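PDB 1ZA0: putative acyl-[acyl-carrier-protein] desaturase DesA2, which probably introduces a double bond into acyl chains carried on acyl carrier protein, using a di-iron centre, in mycobacterial fatty acid biosynthesis. Local coordinates for residues L72-D77 / H110-R115; E159-A163 / E189-E193; E29-F33 / R184-D188; N21-H25 / H192-N198. All blocks are in the same frame, centred on the assembly; numbering follows the deposited sequence. Where two conformers were deposited one is given.

Contact 1 (L72-D77 / H110-R115); sequences LLILKD and HAIALR
Leu73 lays its side chain (chi1 t, chi2 p) along helix 110-115, its CD1 4.3 Å from both Ala111 CB and Leu114 CB. This is a helix pair of the four-helix bundle found in ferritin-like type 2 desaturases: both segments are alpha-helical, run roughly antiparallel, with 146° between their N-to-C directions and axes 9.0 Å apart, and come closest at Lys76 and Ala111, whose CA atoms are 5.4 Å apart. The small Ala111 allows this approach, its CB 3.8 Å from Lys76 CB. Leu72 CB meets Leu114 CD1 at 3.8 Å. Toward the bundle interior Lys76 (chi1 and chi2 m, then extended) sends NZ to His110 ND1, donating a 2.9 Å hydrogen bond; NZ also forms salt bridges with Glu189 and Glu107. His110, an iron ligand by similarity, meets an ammonium group here, while its NE2 pairs with Asp188. At the outer edge Asp77 OD2 forms a salt bridge with Arg115 NH2 at 2.7 Å, and water 1 joins Asp77 OD1 (2.6 Å) to Arg115 NE (2.8 Å).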
loop_
_atom_site.group_PDB
_atom_site.type_symbol
_atom_site.label_atom_id
_atom_site.label_comp_id
_atom_site.label_asym_id
_atom_site.label_seq_id
_atom_site.Cartn_x
_atom_site.Cartn_y
_atom_site.Cartn_z
ATOM N N LEU A 72 1.986 6.282 4.756
ATOM C CA LEU A 72 1.993 5.767 3.375
ATOM C C LEU A 72 3.256 6.139 2.623
ATOM O O LEU A 72 3.875 5.329 1.859
ATOM C CB LEU A 72 0.802 6.265 2.552
ATOM C CG LEU A 72 -0.514 5.553 2.668
ATOM C CD1 LEU A 72 -1.623 6.256 1.836
ATOM C CD2 LEU A 72 -0.342 4.108 2.309
ATOM N N LEU A 73 3.617 7.385 2.831
ATOM C CA LEU A 73 4.772 7.932 2.154
ATOM C C LEU A 73 6.040 7.206 2.564
ATOM O O LEU A 73 6.880 6.797 1.688
ATOM C CB LEU A 73 4.853 9.413 2.426
ATOM C CG LEU A 73 6.122 10.062 1.860
ATOM C CD1 LEU A 73 6.211 9.871 0.308
ATOM C CD2 LEU A 73 6.217 11.502 2.264
ATOM N N ILE A 74 6.178 6.958 3.871
ATOM C CA ILE A 74 7.367 6.269 4.379
ATOM C C ILE A 74 7.439 4.862 3.785
ATOM O O ILE A 74 8.492 4.397 3.355
ATOM C CB ILE A 74 7.341 6.186 5.937
ATOM C CG1 ILE A 74 7.487 7.558 6.596
ATOM C CG2 ILE A 74 8.408 5.220 6.491
ATOM C CD1 ILE A 74 8.850 8.102 6.533
ATOM N N LEU A 75 6.315 4.170 3.782
ATOM C CA LEU A 75 6.248 2.797 3.250
ATOM C C LEU A 75 6.518 2.773 1.738
ATOM O O LEU A 75 7.257 1.920 1.218
ATOM C CB LEU A 75 4.888 2.195 3.547
ATOM C CG LEU A 75 4.565 1.893 5.020
ATOM C CD1 LEU A 75 3.205 1.269 5.156
ATOM C CD2 LEU A 75 5.691 0.996 5.668
ATOM N N LYS A 76 5.932 3.727 1.027
ATOM C CA LYS A 76 6.079 3.756 -0.426
ATOM C C LYS A 76 7.529 4.105 -0.843
ATOM O O LYS A 76 7.994 3.613 -1.848
ATOM C CB LYS A 76 5.104 4.733 -1.088
ATOM C CG LYS A 76 3.609 4.352 -0.943
ATOM C CD LYS A 76 3.118 3.441 -1.935
ATOM C CE LYS A 76 1.608 3.133 -1.670
ATOM N NZ LYS A 76 1.366 2.055 -2.615
ATOM N N ASP A 77 8.179 4.994 -0.105
ATOM C CA ASP A 77 9.598 5.334 -0.359
ATOM C C ASP A 77 10.552 4.113 -0.143
ATOM O O ASP A 77 11.588 4.042 -0.764
ATOM C CB ASP A 77 10.037 6.446 0.556
ATOM C CG ASP A 77 9.712 7.826 0.005
ATOM O OD1 ASP A 77 9.442 7.939 -1.213
ATOM O OD2 ASP A 77 9.771 8.857 0.727
ATOM N N HIS A 110 3.057 6.749 -6.591
ATOM C CA HIS A 110 2.310 7.009 -5.396
ATOM C C HIS A 110 3.131 7.867 -4.447
ATOM O O HIS A 110 2.616 8.871 -3.938
ATOM C CB HIS A 110 1.950 5.654 -4.641
ATOM C CG HIS A 110 1.098 4.734 -5.459
ATOM N ND1 HIS A 110 0.922 3.388 -5.153
ATOM C CD2 HIS A 110 0.312 4.989 -6.544
ATOM C CE1 HIS A 110 0.080 2.871 -6.039
ATOM N NE2 HIS A 110 -0.305 3.820 -6.888
ATOM N N ALA A 111 4.400 7.480 -4.237
ATOM C CA ALA A 111 5.314 8.221 -3.357
ATOM C C ALA A 111 5.518 9.683 -3.893
ATOM O O ALA A 111 5.487 10.644 -3.123
ATOM C CB ALA A 111 6.654 7.483 -3.231
ATOM N N ILE A 112 5.647 9.867 -5.201
ATOM C CA ILE A 112 5.866 11.209 -5.726
ATOM C C ILE A 112 4.631 12.061 -5.478
ATOM O O ILE A 112 4.742 13.230 -5.061
ATOM C CB ILE A 112 6.148 11.180 -7.238
ATOM C CG1 ILE A 112 7.497 10.462 -7.546
ATOM C CG2 ILE A 112 6.185 12.576 -7.783
ATOM C CD1 ILE A 112 7.509 9.952 -9.081
ATOM N N ALA A 113 3.454 11.505 -5.806
ATOM C CA ALA A 113 2.194 12.244 -5.665
ATOM C C ALA A 113 2.023 12.683 -4.178
ATOM O O ALA A 113 1.757 13.840 -3.893
ATOM C CB ALA A 113 1.021 11.409 -6.046
ATOM N N LEU A 114 2.210 11.752 -3.245
ATOM C CA LEU A 114 2.040 12.078 -1.841
ATOM C C LEU A 114 3.018 13.142 -1.360
ATOM O O LEU A 114 2.639 14.071 -0.660
ATOM C CB LEU A 114 2.178 10.852 -0.951
ATOM C CG LEU A 114 1.061 9.791 -0.995
ATOM C CD1 LEU A 114 1.644 8.468 -0.488
ATOM C CD2 LEU A 114 -0.123 10.181 -0.084
ATOM N N ARG A 115 4.286 12.962 -1.684
ATOM C CA ARG A 115 5.302 13.926 -1.266
ATOM C C ARG A 115 5.038 15.317 -1.810
ATOM O O ARG A 115 5.067 16.277 -1.043
ATOM C CB ARG A 115 6.688 13.479 -1.684
ATOM C CG ARG A 115 7.835 14.330 -1.182
ATOM C CD ARG A 115 9.231 13.744 -1.503
ATOM N NE ARG A 115 9.512 12.579 -0.697
ATOM C CZ ARG A 115 9.799 12.614 0.587
ATOM N NH1 ARG A 115 9.968 13.762 1.218
ATOM N NH2 ARG A 115 9.989 11.482 1.235
HETATM O O HOH W 1 9.482 10.326 -2.305
#

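Contact 2 (E159-A163 / E189-E193); sequences ERCGA and EVRHE. With MN (manganese (II) ion), chain B.
The desaturase metal site is built largely here: a manganese ion is held by Glu159 OE1 (2.3 Å) and OE2 (2.4 Å), Glu189 OE2 (2.1 Å), His192 ND1 (2.3 Å) and water 3 (2.2 Å), with Glu107 completing the shell. Glu159 and Glu189 fold back with chi1 and chi2 m; Glu159 OE2 also bonds to Trp103 and His192 NE2 to Glu106. Glu189 and His192, three residues apart on one helix face, are the ends of the second of the two EXXH motifs of the ferritin-like di-iron four-helix bundle. The alpha-helical segments are near antiparallel (159°), with axes 8.1 Å apart; CA pairs are Glu159-Glu193 at 4.8 Å and Ala163-Glu189 at 4.9 Å. Ala163 CB packs on Glu189 CB at 3.9 Å and Val190 CG2 at 4.0 Å. A side chain at Gly162 would collide with Glu189 OE1, which accepts from water 2 (2.8 Å) and water 3 (3.0 Å) and pairs with Lys76. Arg160 NH1 donates to Glu193 OE2 in a 2.7 Å salt bridge, shared with Arg257.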
loop_
_atom_site.group_PDB
_atom_site.type_symbol
_atom_site.label_atom_id
_atom_site.label_comp_id
_atom_site.label_asym_id
_atom_site.label_seq_id
_atom_site.Cartn_x
_atom_site.Cartn_y
_atom_site.Cartn_z
ATOM N N GLU A 159 -0.334 -5.941 -0.152
ATOM C CA GLU A 159 -1.150 -5.164 -1.048
ATOM C C GLU A 159 -2.599 -5.071 -0.624
ATOM O O GLU A 159 -3.213 -4.033 -0.795
ATOM C CB GLU A 159 -1.035 -5.638 -2.495
ATOM C CG GLU A 159 0.364 -5.475 -3.041
ATOM C CD GLU A 159 0.625 -3.980 -3.350
ATOM O OE1 GLU A 159 -0.283 -3.128 -3.033
ATOM O OE2 GLU A 159 1.643 -3.648 -3.939
ATOM N N ARG A 160 -3.147 -6.117 -0.022
ATOM C CA ARG A 160 -4.512 -6.011 0.451
ATOM C C ARG A 160 -4.587 -5.018 1.635
ATOM O O ARG A 160 -5.503 -4.264 1.707
ATOM C CB ARG A 160 -5.051 -7.372 0.893
ATOM C CG ARG A 160 -6.564 -7.325 1.271
ATOM C CD ARG A 160 -7.177 -8.709 1.463
ATOM N NE ARG A 160 -8.630 -8.691 1.491
ATOM C CZ ARG A 160 -9.461 -9.043 0.525
ATOM N NH1 ARG A 160 -9.033 -9.450 -0.653
ATOM N NH2 ARG A 160 -10.762 -8.957 0.761
ATOM N N CYS A 161 -3.614 -5.065 2.536
ATOM C CA CYS A 161 -3.486 -4.052 3.587
ATOM C C CYS A 161 -3.465 -2.633 2.990
ATOM O O CYS A 161 -4.201 -1.771 3.465
ATOM C CB CYS A 161 -2.231 -4.239 4.436
ATOM S SG CYS A 161 -2.208 -5.778 5.352
ATOM N N GLY A 162 -2.621 -2.413 1.984
ATOM C CA GLY A 162 -2.577 -1.166 1.217
ATOM C C GLY A 162 -3.927 -0.747 0.694
ATOM O O GLY A 162 -4.288 0.433 0.777
ATOM N N ALA A 163 -4.665 -1.695 0.116
ATOM C CA ALA A 163 -5.940 -1.407 -0.513
ATOM C C ALA A 163 -7.012 -1.001 0.523
ATOM O O ALA A 163 -7.700 -0.013 0.279
ATOM C CB ALA A 163 -6.404 -2.576 -1.340
ATOM N N GLU A 189 -3.799 -0.167 -5.710
ATOM C CA GLU A 189 -3.535 -1.188 -4.753
ATOM C C GLU A 189 -4.466 -2.429 -4.933
ATOM O O GLU A 189 -4.011 -3.561 -4.717
ATOM C CB GLU A 189 -3.671 -0.692 -3.302
ATOM C CG GLU A 189 -2.846 0.539 -2.952
ATOM C CD GLU A 189 -1.353 0.285 -2.862
ATOM O OE1 GLU A 189 -0.779 0.526 -1.740
ATOM O OE2 GLU A 189 -0.739 -0.071 -3.900
ATOM N N VAL A 190 -5.718 -2.197 -5.333
ATOM C CA VAL A 190 -6.636 -3.285 -5.662
ATOM C C VAL A 190 -6.065 -4.156 -6.809
ATOM O O VAL A 190 -6.105 -5.410 -6.773
ATOM C CB VAL A 190 -8.052 -2.743 -5.940
ATOM C CG1 VAL A 190 -8.959 -3.800 -6.637
ATOM C CG2 VAL A 190 -8.695 -2.202 -4.628
ATOM N N ARG A 191 -5.566 -3.466 -7.797
ATOM C CA ARG A 191 -4.922 -4.076 -8.942
ATOM C C ARG A 191 -3.647 -4.827 -8.598
ATOM O O ARG A 191 -3.411 -5.936 -9.121
ATOM C CB ARG A 191 -4.711 -3.038 -10.032
ATOM C CG ARG A 191 -5.980 -2.619 -10.668
ATOM C CD ARG A 191 -5.864 -1.329 -11.485
ATOM N NE ARG A 191 -4.849 -1.325 -12.538
ATOM C CZ ARG A 191 -5.033 -1.824 -13.771
ATOM N NH1 ARG A 191 -6.136 -2.486 -14.075
ATOM N NH2 ARG A 191 -4.087 -1.728 -14.697
ATOM N N HIS A 192 -2.865 -4.290 -7.637
ATOM C CA HIS A 192 -1.658 -4.922 -7.199
ATOM C C HIS A 192 -2.009 -6.239 -6.473
ATOM O O HIS A 192 -1.379 -7.334 -6.681
ATOM C CB HIS A 192 -0.852 -3.953 -6.295
ATOM C CG HIS A 192 -0.273 -2.752 -7.025
ATOM N ND1 HIS A 192 0.491 -1.784 -6.390
ATOM C CD2 HIS A 192 -0.420 -2.335 -8.315
ATOM C CE1 HIS A 192 0.866 -0.880 -7.295
ATOM N NE2 HIS A 192 0.290 -1.158 -8.451
ATOM N N GLU A 193 -2.953 -6.124 -5.563
ATOM C CA GLU A 193 -3.366 -7.261 -4.816
ATOM C C GLU A 193 -3.886 -8.400 -5.767
ATOM O O GLU A 193 -3.616 -9.574 -5.500
ATOM C CB GLU A 193 -4.401 -6.898 -3.736
ATOM C CG GLU A 193 -4.761 -8.125 -2.882
ATOM C CD GLU A 193 -6.150 -8.107 -2.252
ATOM O OE1 GLU A 193 -6.859 -7.073 -2.354
ATOM O OE2 GLU A 193 -6.515 -9.140 -1.591
HETATM MN MN MN B . 0.804 -1.434 -4.094
HETATM O O HOH W 2 0.506 -1.328 -0.159
HETATM O O HOH W 3 1.573 -1.279 -2.072
#

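Contact 3 (E29-F33 / R184-D188); sequences EDIWF and RIARD. With EDO (1,2-ethanediol), chain C.
Aromatic and apolar contacts come first. The 29-33 segment is an extended loop without regular structure, and its Trp32 (chi1 p, chi2 -79°) points its ring at alpha-helix 184-188; the nearest CA pair is Trp32-Arg184, 7.8 Å. Arg184 CB lies over the ring face, 3.6 Å from the centroid of the five-membered ring in a CH-pi contact, and Trp32 CZ2 is 4.1 Å from Ile185 CG1. Among hydrogen bonds, Trp32 NE1 donates to Asp188 OD2 at 3.0 Å. Water 4 links Asp30 O (2.7 Å) to Arg184 NH2 (2.9 Å), and a 1,2-ethanediol, probably from crystallisation, takes Trp32 N on its O1 (3.0 Å) and gives O2 to Asp188 OD1 (2.7 Å). The charges meet loosely: Asp30 OD2 and Arg184 NH2 form a long salt bridge of 3.7 Å, while Arg184 NE bonds to Tyr37. Because Asp188 OD2 also receives His110 NE2, the indole and the His110 imidazole share one carboxylate oxygen, consistent with Asp188 acting as a second-shell residue that ties the loop to a probable iron ligand.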
loop_
_atom_site.group_PDB
_atom_site.type_symbol
_atom_site.label_atom_id
_atom_site.label_comp_id
_atom_site.label_asym_id
_atom_site.label_seq_id
_atom_site.Cartn_x
_atom_site.Cartn_y
_atom_site.Cartn_z
ATOM N N GLU A 29 -5.627 -0.671 -18.016
ATOM C CA GLU A 29 -4.933 0.467 -17.399
ATOM C C GLU A 29 -5.715 1.777 -17.638
ATOM O O GLU A 29 -6.414 1.952 -18.660
ATOM C CB GLU A 29 -3.526 0.582 -17.945
ATOM C CG GLU A 29 -3.424 1.095 -19.364
ATOM C CD GLU A 29 -2.027 0.952 -19.930
ATOM O OE1 GLU A 29 -1.108 0.374 -19.268
ATOM O OE2 GLU A 29 -1.828 1.409 -21.082
ATOM N N ASP A 30 -5.637 2.679 -16.666
ATOM C CA ASP A 30 -6.228 4.025 -16.808
ATOM C C ASP A 30 -5.262 4.994 -16.088
ATOM O O ASP A 30 -5.425 5.275 -14.890
ATOM C CB ASP A 30 -7.609 4.028 -16.149
ATOM C CG ASP A 30 -8.333 5.365 -16.288
ATOM O OD1 ASP A 30 -7.976 6.221 -17.141
ATOM O OD2 ASP A 30 -9.298 5.639 -15.545
ATOM N N ILE A 31 -4.274 5.445 -16.843
ATOM C CA ILE A 31 -3.011 6.012 -16.366
ATOM C C ILE A 31 -3.269 7.365 -15.797
ATOM O O ILE A 31 -4.000 8.096 -16.348
ATOM C CB ILE A 31 -1.958 6.061 -17.545
ATOM C CG1 ILE A 31 -1.594 4.646 -18.000
ATOM C CG2 ILE A 31 -0.657 6.813 -17.205
ATOM C CD1 ILE A 31 -1.355 3.655 -16.904
ATOM N N TRP A 32 -2.703 7.638 -14.637
ATOM C CA TRP A 32 -2.728 8.982 -14.030
ATOM C C TRP A 32 -1.295 9.444 -13.725
ATOM O O TRP A 32 -0.376 8.648 -13.706
ATOM C CB TRP A 32 -3.597 8.980 -12.770
ATOM C CG TRP A 32 -3.127 8.113 -11.651
ATOM C CD1 TRP A 32 -3.274 6.759 -11.527
ATOM C CD2 TRP A 32 -2.530 8.552 -10.418
ATOM N NE1 TRP A 32 -2.776 6.321 -10.314
ATOM C CE2 TRP A 32 -2.312 7.402 -9.612
ATOM C CE3 TRP A 32 -2.145 9.806 -9.917
ATOM C CZ2 TRP A 32 -1.730 7.463 -8.370
ATOM C CZ3 TRP A 32 -1.579 9.864 -8.686
ATOM C CH2 TRP A 32 -1.349 8.694 -7.921
ATOM N N PHE A 33 -1.130 10.766 -13.539
ATOM C CA PHE A 33 0.162 11.393 -13.252
ATOM C C PHE A 33 0.067 12.094 -11.910
ATOM O O PHE A 33 -0.938 12.695 -11.618
ATOM C CB PHE A 33 0.506 12.366 -14.391
ATOM C CG PHE A 33 0.565 11.705 -15.717
ATOM C CD1 PHE A 33 1.709 11.008 -16.102
ATOM C CD2 PHE A 33 -0.532 11.749 -16.604
ATOM C CE1 PHE A 33 1.747 10.359 -17.347
ATOM C CE2 PHE A 33 -0.490 11.067 -17.836
ATOM C CZ PHE A 33 0.642 10.394 -18.200
ATOM N N ARG A 184 -7.073 7.286 -6.338
ATOM C CA ARG A 184 -6.243 6.712 -7.430
ATOM C C ARG A 184 -5.308 5.638 -6.890
ATOM O O ARG A 184 -5.192 4.554 -7.485
ATOM C CB ARG A 184 -5.445 7.766 -8.228
ATOM C CG ARG A 184 -6.225 8.603 -9.224
ATOM C CD ARG A 184 -6.789 7.881 -10.500
ATOM N NE ARG A 184 -7.229 8.887 -11.482
ATOM C CZ ARG A 184 -7.319 8.741 -12.813
ATOM N NH1 ARG A 184 -7.725 9.777 -13.545
ATOM N NH2 ARG A 184 -7.026 7.593 -13.418
ATOM N N ILE A 185 -4.618 5.945 -5.798
ATOM C CA ILE A 185 -3.707 5.009 -5.140
ATOM C C ILE A 185 -4.432 3.724 -4.705
ATOM O O ILE A 185 -3.935 2.568 -4.971
ATOM C CB ILE A 185 -3.022 5.653 -3.934
ATOM C CG1 ILE A 185 -2.087 6.785 -4.380
ATOM C CG2 ILE A 185 -2.228 4.615 -3.128
ATOM C CD1 ILE A 185 -1.354 7.471 -3.176
ATOM N N ALA A 186 -5.613 3.903 -4.085
ATOM C CA ALA A 186 -6.410 2.756 -3.624
ATOM C C ALA A 186 -6.740 1.812 -4.788
ATOM O O ALA A 186 -6.657 0.587 -4.601
ATOM C CB ALA A 186 -7.659 3.189 -2.982
ATOM N N ARG A 187 -7.142 2.373 -5.917
ATOM C CA ARG A 187 -7.460 1.606 -7.124
ATOM C C ARG A 187 -6.262 0.842 -7.705
ATOM O O ARG A 187 -6.408 -0.302 -8.209
ATOM C CB ARG A 187 -8.070 2.492 -8.177
ATOM C CG ARG A 187 -9.418 3.012 -7.806
ATOM C CD ARG A 187 -10.025 3.985 -8.814
ATOM N NE ARG A 187 -11.119 4.744 -8.179
ATOM C CZ ARG A 187 -12.332 4.250 -7.930
ATOM N NH1 ARG A 187 -12.678 3.009 -8.353
ATOM N NH2 ARG A 187 -13.229 5.013 -7.311
ATOM N N ASP A 188 -5.084 1.436 -7.620
ATOM C CA ASP A 188 -3.855 0.750 -7.982
ATOM C C ASP A 188 -3.595 -0.374 -7.012
ATOM O O ASP A 188 -3.247 -1.460 -7.451
ATOM C CB ASP A 188 -2.639 1.687 -8.023
ATOM C CG ASP A 188 -2.630 2.607 -9.207
ATOM O OD1 ASP A 188 -3.288 2.372 -10.269
ATOM O OD2 ASP A 188 -1.928 3.646 -9.177
HETATM C C1 EDO C . -0.558 4.696 -12.437
HETATM O O1 EDO C . -0.831 5.559 -13.502
HETATM C C2 EDO C . -1.348 3.413 -12.591
HETATM O O2 EDO C . -2.745 3.629 -12.633
HETATM O O HOH W 4 -6.441 4.979 -12.434
#

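Contact 4 (N21-H25 / H192-N198); sequences NMTRH and HEEFFAN. With MN (manganese (II) ion), chain B.
His192, a manganese ligand through ND1 (2.3 Å), opens the helical segment that packs against the N-terminal helix 9-27, which lies along the ferritin-like four-helix bundle. The two alpha-helical segments run nearly antiparallel (165°), axes 10.7 Å apart, with Asn21 and Phe195 the nearest CA pair at 6.2 Å. His192 CD2 lies 4.4 Å from His25 CE1, edge toward edge; Glu106 receives bonds from both imidazoles, at His192 NE2 and at His25 NE2. Glu194 (chi1 and chi2 t) brings OE1 to 3.5 Å from Arg24 NH1, over the face of the guanidinium, a purely electrostatic salt bridge. Phe195 (chi1 t) is the knob, inserted among Asn21, Met22, Arg24 and His25. Asn21 CB sits over its ring face, 3.5 Å from the centroid in a CH-pi contact, and Met22 SD makes a Met-aromatic contact, 4.2 Å from Phe195 CE1. Asn21 ND2 bonds to Val17 O within its own helix. One turn on, Asn198 ND2 donates to Asn21 OD1 at 2.8 Å; the same oxygen accepts Arg24 NH2 at 3.0 Å.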
loop_
_atom_site.group_PDB
_atom_site.type_symbol
_atom_site.label_atom_id
_atom_site.label_comp_id
_atom_site.label_asym_id
_atom_site.label_seq_id
_atom_site.Cartn_x
_atom_site.Cartn_y
_atom_site.Cartn_z
ATOM N N ASN A 21 -1.960 -11.968 -16.592
ATOM C CA ASN A 21 -2.222 -10.862 -15.673
ATOM C C ASN A 21 -1.587 -9.543 -16.173
ATOM O O ASN A 21 -2.181 -8.512 -16.044
ATOM C CB ASN A 21 -1.704 -11.216 -14.321
ATOM C CG ASN A 21 -2.706 -12.094 -13.544
ATOM O OD1 ASN A 21 -3.523 -11.567 -12.787
ATOM N ND2 ASN A 21 -2.667 -13.429 -13.769
ATOM N N MET A 22 -0.402 -9.608 -16.750
ATOM C CA MET A 22 0.221 -8.401 -17.347
ATOM C C MET A 22 -0.641 -7.913 -18.443
ATOM O O MET A 22 -0.950 -6.751 -18.573
ATOM C CB MET A 22 1.564 -8.749 -17.962
ATOM C CG MET A 22 2.760 -8.239 -17.326
ATOM S SD MET A 22 2.742 -6.552 -16.558
ATOM C CE MET A 22 3.233 -5.389 -17.831
ATOM N N THR A 23 -1.104 -8.857 -19.271
ATOM C CA THR A 23 -1.993 -8.531 -20.350
ATOM C C THR A 23 -3.287 -7.898 -19.874
ATOM O O THR A 23 -3.754 -6.902 -20.394
ATOM C CB THR A 23 -2.253 -9.874 -21.228
ATOM O OG1 THR A 23 -0.997 -10.331 -21.739
ATOM C CG2 THR A 23 -2.984 -9.553 -22.440
ATOM N N ARG A 24 -3.917 -8.495 -18.881
ATOM C CA ARG A 24 -5.056 -7.854 -18.257
ATOM C C ARG A 24 -4.737 -6.446 -17.705
ATOM O O ARG A 24 -5.486 -5.485 -17.915
ATOM C CB ARG A 24 -5.553 -8.726 -17.112
ATOM C CG ARG A 24 -6.809 -8.225 -16.472
ATOM C CD ARG A 24 -7.217 -8.970 -15.230
ATOM N NE ARG A 24 -6.089 -9.243 -14.365
ATOM C CZ ARG A 24 -5.438 -8.346 -13.628
ATOM N NH1 ARG A 24 -5.853 -7.097 -13.635
ATOM N NH2 ARG A 24 -4.411 -8.708 -12.848
ATOM N N HIS A 25 -3.645 -6.351 -16.981
ATOM C CA HIS A 25 -3.320 -5.084 -16.259
ATOM C C HIS A 25 -3.142 -3.956 -17.294
ATOM O O HIS A 25 -3.858 -2.965 -17.285
ATOM C CB HIS A 25 -2.112 -5.340 -15.375
ATOM C CG HIS A 25 -1.748 -4.200 -14.464
ATOM N ND1 HIS A 25 -1.941 -4.245 -13.090
ATOM C CD2 HIS A 25 -1.182 -2.997 -14.731
ATOM C CE1 HIS A 25 -1.479 -3.126 -12.550
ATOM N NE2 HIS A 25 -1.025 -2.345 -13.519
ATOM N N HIS A 192 -2.865 -4.290 -7.637
ATOM C CA HIS A 192 -1.658 -4.922 -7.199
ATOM C C HIS A 192 -2.009 -6.239 -6.473
ATOM O O HIS A 192 -1.379 -7.334 -6.681
ATOM C CB HIS A 192 -0.852 -3.953 -6.295
ATOM C CG HIS A 192 -0.273 -2.752 -7.025
ATOM N ND1 HIS A 192 0.491 -1.784 -6.390
ATOM C CD2 HIS A 192 -0.420 -2.335 -8.315
ATOM C CE1 HIS A 192 0.866 -0.880 -7.295
ATOM N NE2 HIS A 192 0.290 -1.158 -8.451
ATOM N N GLU A 193 -2.953 -6.124 -5.563
ATOM C CA GLU A 193 -3.366 -7.261 -4.816
ATOM C C GLU A 193 -3.886 -8.400 -5.767
ATOM O O GLU A 193 -3.616 -9.574 -5.500
ATOM C CB GLU A 193 -4.401 -6.898 -3.736
ATOM C CG GLU A 193 -4.761 -8.125 -2.882
ATOM C CD GLU A 193 -6.150 -8.107 -2.252
ATOM O OE1 GLU A 193 -6.859 -7.073 -2.354
ATOM O OE2 GLU A 193 -6.515 -9.140 -1.591
ATOM N N GLU A 194 -4.647 -8.024 -6.781
ATOM C CA GLU A 194 -5.342 -8.953 -7.683
ATOM C C GLU A 194 -4.209 -9.752 -8.389
ATOM O O GLU A 194 -4.245 -10.958 -8.503
ATOM C CB GLU A 194 -6.164 -8.188 -8.720
ATOM C CG GLU A 194 -6.818 -8.980 -9.858
ATOM C CD GLU A 194 -7.635 -8.109 -10.768
ATOM O OE1 GLU A 194 -7.564 -6.862 -10.594
ATOM O OE2 GLU A 194 -8.401 -8.606 -11.652
ATOM N N PHE A 195 -3.216 -9.034 -8.857
ATOM C CA PHE A 195 -2.069 -9.617 -9.563
ATOM C C PHE A 195 -1.322 -10.589 -8.691
ATOM O O PHE A 195 -1.212 -11.780 -9.054
ATOM C CB PHE A 195 -1.140 -8.515 -10.097
ATOM C CG PHE A 195 -0.284 -8.926 -11.288
ATOM C CD1 PHE A 195 -0.330 -8.205 -12.462
ATOM C CD2 PHE A 195 0.598 -9.974 -11.205
ATOM C CE1 PHE A 195 0.497 -8.536 -13.549
ATOM C CE2 PHE A 195 1.403 -10.332 -12.298
ATOM C CZ PHE A 195 1.336 -9.621 -13.472
ATOM N N PHE A 196 -0.855 -10.155 -7.507
ATOM C CA PHE A 196 -0.152 -11.082 -6.631
ATOM C C PHE A 196 -1.039 -12.219 -6.177
ATOM O O PHE A 196 -0.601 -13.380 -6.048
ATOM C CB PHE A 196 0.509 -10.409 -5.421
ATOM C CG PHE A 196 1.688 -9.540 -5.807
ATOM C CD1 PHE A 196 2.860 -10.116 -6.303
ATOM C CD2 PHE A 196 1.609 -8.164 -5.700
ATOM C CE1 PHE A 196 3.945 -9.323 -6.665
ATOM C CE2 PHE A 196 2.697 -7.359 -6.061
ATOM C CZ PHE A 196 3.848 -7.948 -6.566
ATOM N N ALA A 197 -2.281 -11.898 -5.867
ATOM C CA ALA A 197 -3.161 -12.948 -5.364
ATOM C C ALA A 197 -3.428 -14.008 -6.456
ATOM O O ALA A 197 -3.659 -15.161 -6.149
ATOM C CB ALA A 197 -4.467 -12.355 -4.884
ATOM N N ASN A 198 -3.489 -13.598 -7.718
ATOM C CA ASN A 198 -3.729 -14.572 -8.777
ATOM C C ASN A 198 -2.498 -15.539 -8.880
ATOM O O ASN A 198 -2.661 -16.733 -9.154
ATOM C CB ASN A 198 -4.025 -13.855 -10.123
ATOM C CG ASN A 198 -5.412 -13.244 -10.168
ATOM O OD1 ASN A 198 -6.263 -13.610 -9.315
ATOM N ND2 ASN A 198 -5.686 -12.327 -11.187
HETATM MN MN MN B . 0.804 -1.434 -4.094
HETATM O O HOH W 3 1.573 -1.279 -2.072
#

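Overall arrangement
Helix 176-206 is the common element of contacts 2, 3 and 4, which take successive or overlapping parts of it, while contact 1 pairs helices 63-77 and 95-121. Contact 2 is nearest the chain's centre and is dominated by metal ligation. Contact 1 joins it through the salt bridge of Lys76 with Glu189, its polar pairs lying at its inner and outer ends around leucine and alanine packing. Contacts 3 and 4 bring in the N-terminal part: contact 3, partly buried, sets an irregular loop on the bundle through an indole, water and diol, whereas contact 4 is buried helix packing about a phenylalanine. His110 and Asp188 connect contacts 1 and 3; contacts 2 and 4 share His192.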